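PDB 5USB: protection of telomeres protein 1 from Schizosaccharomyces pombe, which binds single-stranded telomeric DNA of the consensus GGTTAC, protects the 3' overhang and regulates telomerase and telomere length. Local coordinates for residues S4-I9 against C15-Q20; N79-G84 against I118-S123. The protein carries 1 engineered substitution. All coordinates share one frame; numbering follows the deposited sequence.

Interaction 1: S4-I9 against C15-Q20; sequences SLLSQI and CSFYAQ
S4 and S16 are joined by a backbone hydrogen bond, S4 N to S16 O, of 2.8 Å; it is nearly straight (171° at the hydrogen). Two water bridges accompany it. One water donates to S4 O and accepts from Y18 N, while the other links S4 OG, 2.7 Å away, to S16 N. Together they couple one residue of the N-terminal segment to the edge of the strand at three points without a continuous ladder of direct bonds. Within the 4-9 segment the chain then turns back on itself: Q8 N bonds to L5 O, and the Q8 side chain returns its OE1 to L5 N at 2.9 Å.

The strand is the first of the OB-fold, the single-stranded DNA-binding barrel of this domain, and residues 4-9 cover part of it before the chain enters it.

Apolar contacts complete the join. L6 CD2 sits almost exactly above the centre of the F17 ring, 3.6 Å from its centroid and 7° off the normal, a CH-pi contact over the face. F17 turns its ring there with CG between its backbone N and carbonyl carbon (chi1 53°). Replacing F17 with an alanine would probably leave the L6 methyl without its aromatic floor and open a gap toward V35 and M89, which the F17 side chain also touches. At the ring edge, in plane, lies C15 SG, itself 3.9 Å from I9 CG2.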
# COMPACT_ATOMS: atom_id res chain seq x y z
N SER A 4 -8.82 -8.81 -0.59
CA SER A 4 -9.25 -8.16 -1.82
C SER A 4 -8.05 -7.88 -2.72
O SER A 4 -6.95 -7.65 -2.23
CB SER A 4 -9.90 -6.80 -1.54
OG SER A 4 -11.07 -6.91 -0.77
N LEU A 5 -8.28 -7.84 -4.04
CA LEU A 5 -7.34 -7.17 -4.91
C LEU A 5 -7.48 -5.66 -4.74
O LEU A 5 -8.55 -5.16 -4.38
CB LEU A 5 -7.56 -7.52 -6.38
CG LEU A 5 -7.36 -9.02 -6.66
CD1 LEU A 5 -7.56 -9.24 -8.14
CD2 LEU A 5 -6.02 -9.57 -6.20
N LEU A 6 -6.40 -4.93 -5.01
CA LEU A 6 -6.48 -3.49 -4.80
C LEU A 6 -7.48 -2.84 -5.74
O LEU A 6 -8.04 -1.79 -5.43
CB LEU A 6 -5.10 -2.84 -4.93
CG LEU A 6 -4.26 -3.00 -3.65
CD1 LEU A 6 -2.90 -2.35 -3.95
CD2 LEU A 6 -4.92 -2.38 -2.41
N SER A 7 -7.74 -3.46 -6.90
CA SER A 7 -8.76 -2.94 -7.80
C SER A 7 -10.16 -3.03 -7.22
O SER A 7 -11.07 -2.34 -7.71
CB SER A 7 -8.72 -3.72 -9.10
OG SER A 7 -9.03 -5.07 -8.83
N GLN A 8 -10.36 -3.85 -6.19
CA GLN A 8 -11.66 -4.09 -5.59
C GLN A 8 -11.91 -3.24 -4.35
O GLN A 8 -13.05 -3.21 -3.85
CB GLN A 8 -11.80 -5.57 -5.22
CG GLN A 8 -11.68 -6.50 -6.41
CD GLN A 8 -11.58 -7.96 -6.02
OE1 GLN A 8 -10.94 -8.35 -5.01
NE2 GLN A 8 -12.22 -8.81 -6.84
N ILE A 9 -10.90 -2.55 -3.82
CA ILE A 9 -11.15 -1.82 -2.59
C ILE A 9 -11.85 -0.51 -2.90
O ILE A 9 -11.74 0.09 -3.97
CB ILE A 9 -9.86 -1.61 -1.78
CG1 ILE A 9 -8.87 -0.71 -2.47
CG2 ILE A 9 -9.23 -2.94 -1.45
CD1 ILE A 9 -7.76 -0.29 -1.55
N CYS A 15 -10.22 -3.38 4.86
CA CYS A 15 -9.87 -4.36 3.86
C CYS A 15 -8.53 -4.98 4.21
O CYS A 15 -7.81 -4.52 5.10
CB CYS A 15 -9.85 -3.74 2.47
SG CYS A 15 -8.64 -2.42 2.33
N SER A 16 -8.22 -6.07 3.50
CA SER A 16 -6.98 -6.79 3.61
C SER A 16 -6.45 -7.15 2.24
O SER A 16 -7.23 -7.52 1.36
CB SER A 16 -7.19 -8.08 4.43
OG SER A 16 -7.72 -7.79 5.70
N PHE A 17 -5.13 -7.07 2.05
CA PHE A 17 -4.55 -7.33 0.74
C PHE A 17 -3.07 -7.64 0.86
O PHE A 17 -2.41 -7.29 1.84
CB PHE A 17 -4.77 -6.14 -0.21
CG PHE A 17 -4.31 -4.82 0.32
CD1 PHE A 17 -2.99 -4.42 0.16
CD2 PHE A 17 -5.20 -3.96 0.93
CE1 PHE A 17 -2.56 -3.21 0.66
CE2 PHE A 17 -4.78 -2.73 1.42
CZ PHE A 17 -3.45 -2.36 1.28
N TYR A 18 -2.55 -8.27 -0.18
CA TYR A 18 -1.14 -8.49 -0.42
C TYR A 18 -0.67 -7.44 -1.43
O TYR A 18 -1.40 -7.12 -2.37
CB TYR A 18 -0.89 -9.89 -0.99
CG TYR A 18 -1.10 -11.01 0.01
CD1 TYR A 18 -0.03 -11.48 0.72
CD2 TYR A 18 -2.34 -11.60 0.18
CE1 TYR A 18 -0.19 -12.50 1.63
CE2 TYR A 18 -2.52 -12.62 1.09
CZ TYR A 18 -1.45 -13.07 1.80
OH TYR A 18 -1.60 -14.11 2.73
N ALA A 19 0.55 -6.95 -1.26
CA ALA A 19 1.04 -5.94 -2.18
C ALA A 19 2.56 -5.90 -2.15
O ALA A 19 3.21 -6.41 -1.23
CB ALA A 19 0.48 -4.57 -1.83
N GLN A 20 3.12 -5.29 -3.19
CA GLN A 20 4.54 -5.01 -3.25
C GLN A 20 4.79 -3.53 -2.98
O GLN A 20 4.05 -2.67 -3.46
CB GLN A 20 5.12 -5.40 -4.61
CG GLN A 20 6.64 -5.34 -4.58
CD GLN A 20 7.31 -5.91 -5.80
OE1 GLN A 20 6.77 -5.87 -6.90
NE2 GLN A 20 8.55 -6.37 -5.62
O HOH W 1 -4.77 -9.31 -2.04
O HOH W 2 -10.68 -7.09 1.90

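Interaction 2: N79-G84 against I118-S123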
# COMPACT_ATOMS: atom_id res chain seq x y z
N ASN A 79 12.02 1.50 9.82
CA ASN A 79 13.37 1.03 9.52
C ASN A 79 13.36 -0.47 9.25
O ASN A 79 14.35 -1.16 9.53
CB ASN A 79 14.32 1.39 10.65
CG ASN A 79 15.73 1.55 10.18
OD1 ASN A 79 16.00 1.47 8.98
ND2 ASN A 79 16.65 1.77 11.12
N TYR A 80 12.25 -0.97 8.73
CA TYR A 80 12.03 -2.39 8.53
C TYR A 80 11.47 -2.69 7.15
O TYR A 80 12.10 -3.45 6.40
CB TYR A 80 11.11 -2.90 9.65
CG TYR A 80 10.72 -4.32 9.54
CD1 TYR A 80 11.67 -5.32 9.28
CD2 TYR A 80 9.42 -4.71 9.74
CE1 TYR A 80 11.30 -6.65 9.18
CE2 TYR A 80 9.06 -6.04 9.63
CZ TYR A 80 10.00 -6.99 9.38
OH TYR A 80 9.62 -8.30 9.31
N ILE A 81 10.30 -2.14 6.79
CA ILE A 81 9.72 -2.35 5.47
C ILE A 81 10.49 -1.52 4.46
O ILE A 81 10.67 -0.30 4.64
CB ILE A 81 8.23 -1.98 5.46
CG1 ILE A 81 7.46 -2.74 6.48
CG2 ILE A 81 7.63 -2.19 4.04
CD1 ILE A 81 7.47 -4.24 6.28
N LYS A 82 10.95 -2.16 3.39
CA LYS A 82 11.82 -1.52 2.40
C LYS A 82 11.17 -1.61 1.04
O LYS A 82 10.36 -2.49 0.75
CB LYS A 82 13.20 -2.19 2.28
CG LYS A 82 14.01 -2.37 3.58
CD LYS A 82 14.33 -1.07 4.24
CE LYS A 82 15.01 -1.29 5.59
NZ LYS A 82 15.11 -0.01 6.34
N GLU A 83 11.59 -0.71 0.16
CA GLU A 83 11.19 -0.77 -1.23
C GLU A 83 11.53 -2.13 -1.82
O GLU A 83 12.65 -2.63 -1.65
CB GLU A 83 11.87 0.37 -2.00
CG GLU A 83 11.36 1.70 -1.51
CD GLU A 83 11.93 2.94 -2.18
OE1 GLU A 83 11.44 4.06 -1.86
OE2 GLU A 83 12.84 2.80 -3.03
N GLY A 84 10.58 -2.71 -2.53
CA GLY A 84 10.71 -4.02 -3.14
C GLY A 84 10.21 -5.16 -2.28
O GLY A 84 9.92 -6.25 -2.80
N ILE A 118 0.33 -5.08 9.64
CA ILE A 118 1.09 -5.09 8.44
C ILE A 118 2.33 -5.89 8.75
O ILE A 118 2.94 -5.68 9.74
CB ILE A 118 1.48 -3.71 7.92
CG1 ILE A 118 2.53 -3.87 6.83
CG2 ILE A 118 2.01 -2.85 9.02
CD1 ILE A 118 2.76 -2.59 6.06
N GLU A 119 2.63 -6.84 7.90
CA GLU A 119 3.79 -7.64 8.07
C GLU A 119 4.46 -7.91 6.71
O GLU A 119 3.84 -7.87 5.70
CB GLU A 119 3.49 -8.95 8.78
CG GLU A 119 2.99 -8.84 10.23
CD GLU A 119 4.07 -8.47 11.27
OE1 GLU A 119 5.16 -8.14 10.87
OE2 GLU A 119 3.80 -8.50 12.49
N LYS A 120 5.73 -8.18 6.76
CA LYS A 120 6.46 -8.51 5.58
C LYS A 120 6.13 -9.96 5.18
O LYS A 120 5.98 -10.78 6.02
CB LYS A 120 7.96 -8.33 5.91
CG LYS A 120 8.92 -8.25 4.74
CD LYS A 120 10.35 -7.95 5.20
CE LYS A 120 10.61 -6.50 5.57
NZ LYS A 120 12.04 -6.11 5.45
N VAL A 121 6.03 -10.22 3.89
CA VAL A 121 5.77 -11.53 3.37
C VAL A 121 7.06 -12.01 2.69
O VAL A 121 7.61 -11.32 1.93
CB VAL A 121 4.64 -11.52 2.32
CG1 VAL A 121 4.40 -12.90 1.76
CG2 VAL A 121 3.36 -11.03 2.92
N ASP A 122 7.50 -13.21 2.99
CA ASP A 122 8.70 -13.74 2.38
C ASP A 122 8.46 -13.82 0.92
O ASP A 122 7.48 -14.32 0.51
CB ASP A 122 8.98 -15.12 2.94
CG ASP A 122 9.93 -15.92 2.11
OD1 ASP A 122 11.01 -15.43 1.72
OD2 ASP A 122 9.61 -17.08 1.87
N SER A 123 9.42 -13.39 0.12
CA SER A 123 9.21 -13.36 -1.32
C SER A 123 8.83 -14.64 -2.04
O SER A 123 8.42 -14.56 -3.14
CB SER A 123 10.34 -12.65 -2.06
OG SER A 123 11.62 -13.18 -1.79
O HOH W 3 7.00 -8.84 9.25
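Around Y80 and K120 an irregular loop runs beside a strand without pairing with it: the closest CA atoms, those of I81 and K120, stay 7.0 Å apart, and no direct backbone hydrogen bond joins the two segments. The K120 side chain spans this distance. Its CG stands anti to the backbone N (chi1 -164°), and a bend at chi3 brings the ammonium to the Y80 carbonyl, where NZ bonds to Y80 O at 2.8 Å from above the carbonyl plane rather than along a lone pair. On the way the chain crosses the Y80 ring. K120 CE lies over one face, toward the rim, 4.0 Å from the centroid, and NZ makes an off-centre cation-pi contact with the same ring at 4.4 Å. I81 CD1 packs against K120 CE at 3.9 Å, the two side chains running past each other in opposite directions.

At the hydroxyl end of the ring a water in its plane lies 2.7 Å from Y80 OH, accepts from K120 N and donates to E119 OE1, tying the phenol to the strand backbone. The ammonium also forms a salt bridge with D85, so a carboxylate and a carbonyl share it.

The loop links helix 72-77 to strand 86-90, which pairs antiparallel with strand 117-121; Y80 meets Y76 of that helix, and I81 reaches inward to V87, V21 and L33 on three strands of the barrel.

Interaction 1 comes first along the chain and is complete before interaction 2 opens; their centres lie about 16 Å apart in one OB-fold domain. Both rest on the same curled sheet, in which strand 86-90 pairs with strands 14-26 and 117-121. Interaction 1 fastens the N-terminal segment to the first of these strands, whereas interaction 2 ties the loop leading into 86-90 to the last. They meet directly where Q20 NE2 probably hydrogen-bonds to G84 O and where Y18 packs on V121. Their nearest atoms lie about 12 Å (interaction 1) and 6 Å (interaction 2) from the bound nucleic acid, so both probably bear on the DNA-binding barrel rather than on the DNA itself.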